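Long-range contact in monalysin (Pseudomonas entomophila, PDB 4MKO), which forms pores in host cell membranes as an aerolysin-like beta-barrel toxin, damaging the Drosophila gut and contributing to lethality: residues A57-V62 and Y141-V146. Residues are numbered along the deposited sequence; the frame is centred on the assembly and turned at random.
Sequences AYLQYV and YQVVLV
Segments 57-62 and 141-146, of strands 46-67 and 136-151, run antiparallel, their short axes at 144°, and two hydrogen-bonded pairs, Tyr58 with Val144 and Gln60 with Gln142, each close a two-bond ring. The straightest of the four bonds, Gln60 N to Gln142 O (2.9 Å, 174° at the hydrogen), meets its carbonyl in plane, whereas Val144 N reaches Tyr58 O nearly along the C=O axis. On the face of Tyr58, Gln60, Gln142 and Val144, the Tyr58 ring stands in the crowded position between its own N and carbonyl carbon (chi1 71°), which lays it alongside Val144. Val144 CB sits over one ring face as a CH-pi contact, 4.0 Å from the centroid, while Val146 CG2 meets the ring edge 3.6 Å from Tyr58 CE1. The Val144 methyl CG2 lies against the Gln60 amide, 3.4 Å from OE1. A water accepts from Gln60 NE2 and donates to Gln142 OE1, bridging the amides of this directly paired couple; Gln142 NE2 is held by Thr80 O and Gln184 O. On the opposite face Leu59 CD2 meets Val143 CG2, and Leu59 CB abuts Tyr141 CB at 3.7 Å. Helix 201-211 packs on Tyr58 and Val146 through Trp201, strand 72-81 touches Val62 and Gln142 through Leu79, and strand 173-191 continues the sheet beyond 141-146, with the backbones of Tyr141 and Val188 hydrogen-bonded, within this aerolysin-like fold.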
ATOM      1  N   ALA A  57      -0.647  -5.629  -1.106  1.00  4.08           N
ATOM      2  CA  ALA A  57      -0.270  -4.939  -2.345  1.00  4.08           C
ATOM      3  C   ALA A  57      -1.410  -5.149  -3.288  1.00  8.99           C
ATOM      4  O   ALA A  57      -1.936  -6.263  -3.357  1.00  8.45           O
ATOM      5  CB  ALA A  57       1.016  -5.503  -2.918  1.00  5.02           C
ATOM      6  N   TYR A  58      -1.852  -4.086  -3.964  1.00  4.99           N
ATOM      7  CA  TYR A  58      -2.977  -4.274  -4.881  1.00  5.18           C
ATOM      8  C   TYR A  58      -2.847  -3.401  -6.108  1.00  8.84           C
ATOM      9  O   TYR A  58      -2.012  -2.495  -6.142  1.00  8.68           O
ATOM     10  CB  TYR A  58      -4.340  -4.109  -4.182  1.00  6.30           C
ATOM     11  CG  TYR A  58      -4.665  -2.686  -3.804  1.00  5.44           C
ATOM     12  CD1 TYR A  58      -4.206  -2.140  -2.607  1.00  6.67           C
ATOM     13  CD2 TYR A  58      -5.482  -1.899  -4.612  1.00  6.98           C
ATOM     14  CE1 TYR A  58      -4.527  -0.837  -2.240  1.00  6.41           C
ATOM     15  CE2 TYR A  58      -5.809  -0.592  -4.253  1.00  7.81           C
ATOM     16  CZ  TYR A  58      -5.315  -0.064  -3.070  1.00 12.12           C
ATOM     17  OH  TYR A  58      -5.623   1.207  -2.686  1.00  9.36           O
ATOM     18  N   LEU A  59      -3.689  -3.666  -7.102  1.00  6.11           N
ATOM     19  CA  LEU A  59      -3.669  -2.915  -8.354  1.00  5.25           C
ATOM     20  C   LEU A  59      -4.752  -1.847  -8.309  1.00  8.74           C
ATOM     21  O   LEU A  59      -5.944  -2.164  -8.154  1.00  9.48           O
ATOM     22  CB  LEU A  59      -3.909  -3.881  -9.522  1.00  5.12           C
ATOM     23  CG  LEU A  59      -2.770  -4.853  -9.854  1.00  9.45           C
ATOM     24  CD1 LEU A  59      -3.167  -5.768 -10.997  1.00  9.77           C
ATOM     25  CD2 LEU A  59      -1.491  -4.107 -10.190  1.00  8.93           C
ATOM     26  N   GLN A  60      -4.345  -0.580  -8.393  1.00  6.66           N
ATOM     27  CA  GLN A  60      -5.333   0.490  -8.374  1.00  6.98           C
ATOM     28  C   GLN A  60      -5.560   0.998  -9.789  1.00  9.57           C
ATOM     29  O   GLN A  60      -4.628   1.110 -10.580  1.00  8.70           O
ATOM     30  CB  GLN A  60      -4.961   1.612  -7.400  1.00  9.27           C
ATOM     31  CG  GLN A  60      -4.023   2.671  -7.952  1.00  8.19           C
ATOM     32  CD  GLN A  60      -3.842   3.828  -6.993  1.00 16.98           C
ATOM     33  OE1 GLN A  60      -4.408   3.868  -5.882  1.00 11.74           O
ATOM     34  NE2 GLN A  60      -2.987   4.762  -7.378  1.00 10.87           N
ATOM     35  N   TYR A  61      -6.809   1.279 -10.098  1.00  6.68           N
ATOM     36  CA  TYR A  61      -7.231   1.720 -11.429  1.00  6.78           C
ATOM     37  C   TYR A  61      -6.527   2.997 -11.919  1.00 10.67           C
ATOM     38  O   TYR A  61      -6.427   3.969 -11.170  1.00 12.18           O
ATOM     39  CB  TYR A  61      -8.744   1.927 -11.404  1.00  8.23           C
ATOM     40  CG  TYR A  61      -9.329   2.312 -12.743  1.00  9.53           C
ATOM     41  CD1 TYR A  61      -9.536   1.357 -13.737  1.00 11.24           C
ATOM     42  CD2 TYR A  61      -9.672   3.634 -13.022  1.00 11.09           C
ATOM     43  CE1 TYR A  61     -10.076   1.711 -14.977  1.00 11.85           C
ATOM     44  CE2 TYR A  61     -10.214   3.998 -14.254  1.00 12.47           C
ATOM     45  CZ  TYR A  61     -10.409   3.033 -15.228  1.00 16.60           C
ATOM     46  OH  TYR A  61     -10.933   3.384 -16.447  1.00 15.46           O
ATOM     47  N   VAL A  62      -6.041   2.991 -13.180  1.00  7.98           N
ATOM     48  CA  VAL A  62      -5.445   4.176 -13.801  1.00  7.60           C
ATOM     49  C   VAL A  62      -6.405   4.677 -14.903  1.00 12.18           C
ATOM     50  O   VAL A  62      -6.891   5.804 -14.818  1.00 12.65           O
ATOM     51  CB  VAL A  62      -3.998   3.944 -14.323  1.00 11.32           C
ATOM     52  CG1 VAL A  62      -3.495   5.136 -15.144  1.00 11.47           C
ATOM     53  CG2 VAL A  62      -3.047   3.648 -13.174  1.00 10.86           C
ATOM     54  N   TYR A 141      -3.451  -0.444 -14.648  1.00  6.80           N
ATOM     55  CA  TYR A 141      -3.454  -0.346 -13.183  1.00  6.17           C
ATOM     56  C   TYR A 141      -2.050  -0.030 -12.703  1.00  9.60           C
ATOM     57  O   TYR A 141      -1.092  -0.331 -13.412  1.00  8.98           O
ATOM     58  CB  TYR A 141      -3.850  -1.690 -12.545  1.00  7.24           C
ATOM     59  CG  TYR A 141      -5.118  -2.314 -13.071  1.00 10.53           C
ATOM     60  CD1 TYR A 141      -6.352  -2.035 -12.489  1.00 14.03           C
ATOM     61  CD2 TYR A 141      -5.083  -3.220 -14.131  1.00 12.20           C
ATOM     62  CE1 TYR A 141      -7.525  -2.633 -12.960  1.00 15.83           C
ATOM     63  CE2 TYR A 141      -6.249  -3.818 -14.612  1.00 13.09           C
ATOM     64  CZ  TYR A 141      -7.462  -3.550 -14.000  1.00 23.49           C
ATOM     65  OH  TYR A 141      -8.601  -4.159 -14.482  1.00 25.69           O
ATOM     66  N   GLN A 142      -1.916   0.534 -11.493  1.00  5.93           N
ATOM     67  CA  GLN A 142      -0.602   0.770 -10.874  1.00  4.52           C
ATOM     68  C   GLN A 142      -0.560   0.010  -9.542  1.00  7.10           C
ATOM     69  O   GLN A 142      -1.552  -0.008  -8.806  1.00  7.06           O
ATOM     70  CB  GLN A 142      -0.329   2.254 -10.628  1.00  5.71           C
ATOM     71  CG  GLN A 142       1.106   2.532 -10.145  1.00  7.73           C
ATOM     72  CD  GLN A 142       1.499   3.985 -10.069  1.00 10.03           C
ATOM     73  OE1 GLN A 142       0.693   4.904 -10.280  1.00 10.73           O
ATOM     74  NE2 GLN A 142       2.762   4.218  -9.774  1.00  6.81           N
ATOM     75  N   VAL A 143       0.604  -0.569  -9.229  1.00  5.29           N
ATOM     76  CA  VAL A 143       0.802  -1.308  -7.971  1.00  4.46           C
ATOM     77  C   VAL A 143       0.819  -0.343  -6.801  1.00  8.82           C
ATOM     78  O   VAL A 143       1.572   0.646  -6.793  1.00  8.87           O
ATOM     79  CB  VAL A 143       2.102  -2.167  -8.002  1.00  8.10           C
ATOM     80  CG1 VAL A 143       2.392  -2.780  -6.631  1.00  7.61           C
ATOM     81  CG2 VAL A 143       2.041  -3.246  -9.093  1.00  8.19           C
ATOM     82  N   VAL A 144       0.020  -0.675  -5.783  1.00  4.97           N
ATOM     83  CA  VAL A 144      -0.048   0.053  -4.515  1.00  5.06           C
ATOM     84  C   VAL A 144       0.507  -0.847  -3.415  1.00  7.31           C
ATOM     85  O   VAL A 144       0.124  -2.022  -3.308  1.00  7.05           O
ATOM     86  CB  VAL A 144      -1.483   0.495  -4.175  1.00  6.88           C
ATOM     87  CG1 VAL A 144      -1.555   1.100  -2.772  1.00  6.38           C
ATOM     88  CG2 VAL A 144      -2.014   1.493  -5.203  1.00  7.14           C
ATOM     89  N   LEU A 145       1.406  -0.288  -2.596  1.00  5.16           N
ATOM     90  CA  LEU A 145       1.993  -0.961  -1.445  1.00  4.53           C
ATOM     91  C   LEU A 145       1.289  -0.445  -0.211  1.00  7.20           C
ATOM     92  O   LEU A 145       1.244   0.764   0.019  1.00  7.17           O
ATOM     93  CB  LEU A 145       3.523  -0.736  -1.351  1.00  4.61           C
ATOM     94  CG  LEU A 145       4.323  -1.169  -2.588  1.00  8.27           C
ATOM     95  CD1 LEU A 145       5.774  -0.650  -2.529  1.00  8.24           C
ATOM     96  CD2 LEU A 145       4.268  -2.707  -2.794  1.00 10.67           C
ATOM     97  N   VAL A 146       0.709  -1.365   0.567  1.00  4.39           N
ATOM     98  CA  VAL A 146      -0.062  -1.047   1.777  1.00  3.00           C
ATOM     99  C   VAL A 146       0.681  -1.458   3.036  1.00  6.87           C
ATOM    100  O   VAL A 146       1.155  -2.596   3.142  1.00  4.48           O
ATOM    101  CB  VAL A 146      -1.483  -1.679   1.734  1.00  5.62           C
ATOM    102  CG1 VAL A 146      -2.314  -1.246   2.948  1.00  5.54           C
ATOM    103  CG2 VAL A 146      -2.209  -1.315   0.430  1.00  5.45           C
TER
HETATM  104  O   HOH W   1      -1.974   5.310  -9.946  1.00 15.79           O